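Local coordinates for protein pngf-ii (Elizabethkingia meningoseptica, PDB 4R4X) that acts as a peptide:N-glycosidase, removing N-linked glycans from glycoproteins, at residues R422-G427 and T494-I499; Y4-Q9 and I23-N28. All blocks are in the same frame, centred on the assembly; numbering follows the deposited sequence.

Contact 1: residues R422-G427 and T494-I499; sequences RYITTG and TNPVYI
Pro496 packs on the same side as Arg422 and Ile424, and its buried ring, set against both side chains, forms the dense part of this contact. Its CB lies 3.9 Å from CG of Arg422, and also 3.9 Å from CG1 of Ile424, while its CG sits over one face of the Arg422 guanidinium. Arg422 starts with CG anti to the backbone N (chi1 178°), and the chain runs extended to NE, which forms a salt bridge with OE2 of Glu334; NH2 bonds to O of Glu298. The same OE2 holds the Tyr498 hydroxyl, so one carboxylate fixes both side chains. These lie alongside each other, guanidinium and ring planes 61° apart, with CG of Arg422 3.7 Å from CE1 of Tyr498.

Mid-sheet, strand 416-428 lies between strands 493-504 and 527-537, within what sequence assigns to the C-terminal PNGase F domain, a family with jelly-roll sandwich architecture. Tyr423 and Val497 form the hydrogen-bonded antiparallel pair, with N of Tyr423 2.9 Å from O of Val497 and N of Val497 2.9 Å from O of Tyr423. On their face, CB of Tyr423 meets CG2 of Val497 at 3.9 Å and CD1 of Ile499 at 4.0 Å; Phe454, from strand 449-454, also touches Tyr423 and Val497.

The pairing is short: the axes of 422-427 and 497-499 make 135° between their chain directions, well short of antiparallel. Toward Thr494 a water replaces direct backbone bonds, donating to O of Tyr423 and O of Asn495 and accepting from N of Thr425. Farther along, the Thr426 and Thr494 side chains cross at a slant, CG2 to CG2 3.7 Å. The solvent side belongs to 494-499: Asn495 and Tyr498 are exposed and Val497 partly so, whereas residues 422-427 are all buried.

Contact 2: residues Y4-Q9 and I23-N28; sequences YEITYQ and IISITN
An antiparallel strand pair of the N-terminal domain joins Tyr4-Tyr8 to Ile23-Thr27, in a region whose sequence family belongs to the LolA/LolB clan, consistent with a strongly curved antiparallel sheet. Strand 3-12 runs between strand 23-27 and strand 144-154, and the short axes of 4-9 and 23-27 make 164° between their directions, close to antiparallel. Regular pairing is evident from the backbone: Tyr4 with Thr27 and Ile6 with Ser25 are hydrogen-bonded pairs in which both bonds form. N of Tyr4 lies 2.7 Å from O of Thr27. In the second pair, N of Ser25 is 2.9 Å from O of Ile6. Glu5 with Ile26 and Thr7 with Ile24 are the non-hydrogen-bonded pairs, where CA-H groups take part instead; CA of Ile26, for instance, lies 3.3 Å from O of Tyr4.

On the face carrying Glu5, Thr7, Ile24 and Ile26, the Glu5 chain crosses Ile24 diagonally, and CG2 of Ile24 lies 3.8 Å from CG of Glu5. The same methyl meets OE2, but that oxygen finds its charge partner in Lys40, with which it forms a salt bridge. Ile24 and Ile26 also touch Phe35 of strand 31-36.

The other face carries Tyr4, Ile6, Ser25 and Thr27. With chi2 at 89°, Ile6 CD1 is brought to 3.9 Å from CG2 of Thr27, the two side chains crossing. Thr27 OG1 is spent on O of Lys122.

At the end of the pairing, N of Tyr8 bonds to O of Ile23, and water 2 accepts from N of Ile23 while giving a weak bond to O of Tyr8. Tyr8 OH reaches O of Val135, and CB of Ser25 stands at the ring edge, 4.1 Å from CE1 of Tyr8. Ile23 O lies in the plane of the same ring, 3.6 Å from CD1 of Tyr8.

Contacts 1 and 2 do not touch: their centres are about 57 Å apart and their nearest atoms about 41 Å, on opposite sides of the chain's centre. Both segments of contact 2 precede those of contact 1 in the sequence, one pair in the N-terminal domain and the other in the C-terminal PNGase F domain. Both are buried antiparallel pairings, but contact 2 extends over four bridges while contact 1 has two before it passes to a water. The zinc ion bound by Glu52 and Asp159 lies nearer contact 2, about 9 Å from the Ile26 side chain; another zinc is held by His542 and His545 in the C-terminal polyhistidine run, probably a purification tag.

Contact 1: residues R422-G427 and T494-I499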
loop_
_atom_site.group_PDB
_atom_site.type_symbol
_atom_site.label_atom_id
_atom_site.label_comp_id
_atom_site.label_asym_id
_atom_site.label_seq_id
_atom_site.Cartn_x
_atom_site.Cartn_y
_atom_site.Cartn_z
ATOM N N ARG A 422 -19.804 -2.339 -3.997
ATOM C CA ARG A 422 -18.454 -2.893 -4.111
ATOM C C ARG A 422 -18.622 -4.387 -4.051
ATOM O O ARG A 422 -19.027 -4.926 -3.020
ATOM C CB ARG A 422 -17.572 -2.408 -2.964
ATOM C CG ARG A 422 -16.139 -2.949 -2.944
ATOM C CD ARG A 422 -15.452 -2.457 -1.681
ATOM N NE ARG A 422 -14.065 -2.896 -1.515
ATOM C CZ ARG A 422 -13.668 -3.974 -0.840
ATOM N NH1 ARG A 422 -12.375 -4.222 -0.730
ATOM N NH2 ARG A 422 -14.534 -4.804 -0.282
ATOM N N TYR A 423 -18.328 -5.049 -5.162
ATOM C CA TYR A 423 -18.722 -6.434 -5.368
ATOM C C TYR A 423 -17.511 -7.265 -5.768
ATOM O O TYR A 423 -16.855 -6.981 -6.782
ATOM C CB TYR A 423 -19.783 -6.510 -6.457
ATOM C CG TYR A 423 -20.324 -7.891 -6.765
ATOM C CD1 TYR A 423 -21.124 -8.567 -5.851
ATOM C CD2 TYR A 423 -20.084 -8.500 -7.996
ATOM C CE1 TYR A 423 -21.647 -9.823 -6.141
ATOM C CE2 TYR A 423 -20.634 -9.736 -8.309
ATOM C CZ TYR A 423 -21.410 -10.395 -7.376
ATOM O OH TYR A 423 -21.923 -11.644 -7.637
ATOM N N ILE A 424 -17.197 -8.242 -4.929
ATOM C CA ILE A 424 -16.103 -9.193 -5.174
ATOM C C ILE A 424 -16.700 -10.557 -5.428
ATOM O O ILE A 424 -17.395 -11.093 -4.577
ATOM C CB ILE A 424 -15.130 -9.271 -3.987
ATOM C CG1 ILE A 424 -14.622 -7.878 -3.642
ATOM C CG2 ILE A 424 -13.942 -10.183 -4.314
ATOM C CD1 ILE A 424 -13.738 -7.820 -2.408
ATOM N N THR A 425 -16.426 -11.125 -6.592
ATOM C CA THR A 425 -16.970 -12.427 -6.940
ATOM C C THR A 425 -15.920 -13.363 -7.515
ATOM O O THR A 425 -15.131 -12.949 -8.385
ATOM C CB THR A 425 -18.158 -12.329 -7.931
ATOM O OG1 THR A 425 -18.617 -13.651 -8.238
ATOM C CG2 THR A 425 -17.762 -11.587 -9.244
ATOM N N THR A 426 -15.937 -14.608 -7.027
ATOM C CA THR A 426 -15.179 -15.703 -7.634
ATOM C C THR A 426 -15.995 -16.993 -7.653
ATOM O O THR A 426 -16.760 -17.281 -6.733
ATOM C CB THR A 426 -13.818 -15.944 -6.953
ATOM O OG1 THR A 426 -13.977 -16.272 -5.568
ATOM C CG2 THR A 426 -12.941 -14.728 -7.087
ATOM N N GLY A 427 -15.820 -17.741 -8.735
ATOM C CA GLY A 427 -16.521 -18.960 -8.985
ATOM C C GLY A 427 -15.594 -20.131 -8.733
ATOM O O GLY A 427 -14.386 -20.067 -9.018
ATOM N N THR A 494 -8.162 -10.775 -6.684
ATOM C CA THR A 494 -9.354 -10.573 -7.498
ATOM C C THR A 494 -9.891 -9.166 -7.220
ATOM O O THR A 494 -10.285 -8.855 -6.091
ATOM C CB THR A 494 -10.416 -11.649 -7.199
ATOM O OG1 THR A 494 -9.951 -12.904 -7.716
ATOM C CG2 THR A 494 -11.756 -11.289 -7.826
ATOM N N ASN A 495 -9.876 -8.324 -8.244
ATOM C CA ASN A 495 -10.354 -6.930 -8.137
ATOM C C ASN A 495 -11.823 -6.819 -7.765
ATOM O O ASN A 495 -12.620 -7.535 -8.336
ATOM C CB ASN A 495 -10.204 -6.245 -9.497
ATOM C CG ASN A 495 -8.844 -5.596 -9.677
ATOM O OD1 ASN A 495 -7.887 -6.209 -10.132
ATOM N ND2 ASN A 495 -8.759 -4.353 -9.327
ATOM N N PRO A 496 -12.188 -5.900 -6.850
ATOM C CA PRO A 496 -13.616 -5.572 -6.757
ATOM C C PRO A 496 -14.085 -4.873 -8.006
ATOM O O PRO A 496 -13.285 -4.225 -8.678
ATOM C CB PRO A 496 -13.699 -4.577 -5.589
ATOM C CG PRO A 496 -12.414 -4.745 -4.836
ATOM C CD PRO A 496 -11.392 -5.256 -5.800
ATOM N N VAL A 497 -15.364 -5.021 -8.325
ATOM C CA VAL A 497 -15.983 -4.136 -9.267
ATOM C C VAL A 497 -16.883 -3.180 -8.489
ATOM O O VAL A 497 -17.386 -3.516 -7.409
ATOM C CB VAL A 497 -16.744 -4.902 -10.360
ATOM C CG1 VAL A 497 -15.801 -5.877 -11.078
ATOM C CG2 VAL A 497 -17.961 -5.598 -9.798
ATOM N N TYR A 498 -17.052 -1.990 -9.036
ATOM C CA TYR A 498 -17.802 -0.938 -8.388
ATOM C C TYR A 498 -19.040 -0.670 -9.214
ATOM O O TYR A 498 -18.971 -0.009 -10.247
ATOM C CB TYR A 498 -16.932 0.293 -8.273
ATOM C CG TYR A 498 -15.806 0.008 -7.340
ATOM C CD1 TYR A 498 -15.979 0.104 -5.955
ATOM C CD2 TYR A 498 -14.590 -0.432 -7.826
ATOM C CE1 TYR A 498 -14.942 -0.209 -5.087
ATOM C CE2 TYR A 498 -13.555 -0.762 -6.962
ATOM C CZ TYR A 498 -13.735 -0.628 -5.605
ATOM O OH TYR A 498 -12.699 -0.944 -4.771
ATOM N N ILE A 499 -20.164 -1.216 -8.770
ATOM C CA ILE A 499 -21.381 -1.226 -9.586
ATOM C C ILE A 499 -22.217 -0.009 -9.212
ATOM O O ILE A 499 -22.668 0.127 -8.066
ATOM C CB ILE A 499 -22.190 -2.507 -9.347
ATOM C CG1 ILE A 499 -21.362 -3.709 -9.810
ATOM C CG2 ILE A 499 -23.554 -2.446 -10.032
ATOM C CD1 ILE A 499 -21.946 -5.041 -9.439
HETATM O O HOH W 1 -15.514 -8.981 -8.425
#

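Contact 2: residues Y4-Q9 and I23-N28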
loop_
_atom_site.group_PDB
_atom_site.type_symbol
_atom_site.label_atom_id
_atom_site.label_comp_id
_atom_site.label_asym_id
_atom_site.label_seq_id
_atom_site.Cartn_x
_atom_site.Cartn_y
_atom_site.Cartn_z
ATOM N N TYR A 4 31.672 32.595 6.277
ATOM C CA TYR A 4 30.845 33.333 5.323
ATOM C C TYR A 4 29.507 32.655 5.102
ATOM O O TYR A 4 29.403 31.447 5.151
ATOM C CB TYR A 4 31.534 33.448 3.965
ATOM C CG TYR A 4 32.856 34.151 4.012
ATOM C CD1 TYR A 4 34.008 33.440 4.259
ATOM C CD2 TYR A 4 32.951 35.525 3.806
ATOM C CE1 TYR A 4 35.237 34.067 4.312
ATOM C CE2 TYR A 4 34.183 36.170 3.857
ATOM C CZ TYR A 4 35.316 35.430 4.110
ATOM O OH TYR A 4 36.558 36.013 4.182
ATOM N N GLU A 5 28.498 33.457 4.807
ATOM C CA GLU A 5 27.173 32.974 4.481
ATOM C C GLU A 5 26.860 33.396 3.070
ATOM O O GLU A 5 26.878 34.589 2.774
ATOM C CB GLU A 5 26.167 33.594 5.438
ATOM C CG GLU A 5 24.716 33.316 5.114
ATOM C CD GLU A 5 23.842 33.380 6.366
ATOM O OE1 GLU A 5 24.398 33.601 7.475
ATOM O OE2 GLU A 5 22.615 33.211 6.247
ATOM N N ILE A 6 26.602 32.429 2.197
ATOM C CA ILE A 6 26.265 32.705 0.813
ATOM C C ILE A 6 24.835 32.308 0.520
ATOM O O ILE A 6 24.412 31.181 0.831
ATOM C CB ILE A 6 27.195 31.944 -0.158
ATOM C CG1 ILE A 6 28.671 32.244 0.170
ATOM C CG2 ILE A 6 26.854 32.328 -1.599
ATOM C CD1 ILE A 6 29.296 31.302 1.179
ATOM N N THR A 7 24.086 33.237 -0.062
ATOM C CA THR A 7 22.696 33.057 -0.345
ATOM C C THR A 7 22.492 33.008 -1.833
ATOM O O THR A 7 23.061 33.811 -2.554
ATOM C CB THR A 7 21.871 34.226 0.225
ATOM O OG1 THR A 7 22.170 34.347 1.624
ATOM C CG2 THR A 7 20.375 33.981 -0.004
ATOM N N TYR A 8 21.692 32.053 -2.284
ATOM C CA TYR A 8 21.564 31.768 -3.712
ATOM C C TYR A 8 20.158 31.990 -4.225
ATOM O O TYR A 8 19.182 31.962 -3.464
ATOM C CB TYR A 8 21.944 30.315 -4.013
ATOM C CG TYR A 8 23.389 29.971 -3.733
ATOM C CD1 TYR A 8 23.776 29.506 -2.492
ATOM C CD2 TYR A 8 24.362 30.095 -4.717
ATOM C CE1 TYR A 8 25.099 29.176 -2.222
ATOM C CE2 TYR A 8 25.692 29.781 -4.458
ATOM C CZ TYR A 8 26.059 29.314 -3.218
ATOM O OH TYR A 8 27.374 28.990 -2.941
ATOM N N GLN A 9 20.073 32.151 -5.536
ATOM C CA GLN A 9 18.812 32.395 -6.235
ATOM C C GLN A 9 18.684 31.501 -7.466
ATOM O O GLN A 9 19.592 31.471 -8.308
ATOM C CB GLN A 9 18.746 33.865 -6.653
ATOM C CG GLN A 9 17.461 34.263 -7.348
ATOM C CD GLN A 9 17.453 35.735 -7.727
ATOM O OE1 GLN A 9 16.761 36.537 -7.099
ATOM N NE2 GLN A 9 18.234 36.096 -8.726
ATOM N N ILE A 23 18.510 28.721 -1.197
ATOM C CA ILE A 23 19.583 27.877 -0.703
ATOM C C ILE A 23 20.632 28.748 -0.009
ATOM O O ILE A 23 20.901 29.880 -0.427
ATOM C CB ILE A 23 20.176 27.022 -1.853
ATOM C CG1 ILE A 23 19.130 26.017 -2.355
ATOM C CG2 ILE A 23 21.424 26.277 -1.390
ATOM C CD1 ILE A 23 19.302 25.583 -3.803
ATOM N N ILE A 24 21.189 28.234 1.082
ATOM C CA ILE A 24 22.210 28.941 1.848
ATOM C C ILE A 24 23.390 28.017 2.142
ATOM O O ILE A 24 23.202 26.893 2.590
ATOM C CB ILE A 24 21.648 29.484 3.183
ATOM C CG1 ILE A 24 20.403 30.347 2.926
ATOM C CG2 ILE A 24 22.733 30.249 3.954
ATOM C CD1 ILE A 24 19.697 30.854 4.176
ATOM N N SER A 25 24.606 28.515 1.923
ATOM C CA SER A 25 25.820 27.812 2.336
ATOM C C SER A 25 26.468 28.654 3.415
ATOM O O SER A 25 26.601 29.884 3.252
ATOM C CB SER A 25 26.771 27.624 1.152
ATOM O OG SER A 25 28.038 27.063 1.529
ATOM N N ILE A 26 26.854 28.016 4.515
ATOM C CA ILE A 26 27.651 28.667 5.541
ATOM C C ILE A 26 28.972 27.944 5.651
ATOM O O ILE A 26 29.007 26.719 5.832
ATOM C CB ILE A 26 26.939 28.684 6.896
ATOM C CG1 ILE A 26 25.614 29.435 6.764
ATOM C CG2 ILE A 26 27.830 29.338 7.944
ATOM C CD1 ILE A 26 24.752 29.380 8.003
ATOM N N THR A 27 30.073 28.680 5.537
ATOM C CA THR A 27 31.345 28.017 5.366
ATOM C C THR A 27 32.521 28.771 5.963
ATOM O O THR A 27 32.534 30.001 5.976
ATOM C CB THR A 27 31.579 27.758 3.861
ATOM O OG1 THR A 27 32.691 26.881 3.698
ATOM C CG2 THR A 27 31.828 29.054 3.099
ATOM N N ASN A 28 33.476 28.014 6.482
ATOM C CA ASN A 28 34.785 28.522 6.860
ATOM C C ASN A 28 35.801 27.457 6.470
ATOM O O ASN A 28 35.426 26.427 5.895
ATOM C CB ASN A 28 34.842 28.902 8.361
ATOM C CG ASN A 28 34.428 27.764 9.297
ATOM O OD1 ASN A 28 33.660 27.942 10.237
ATOM N ND2 ASN A 28 34.939 26.615 9.049
HETATM O O HOH W 2 18.172 29.113 -4.098
#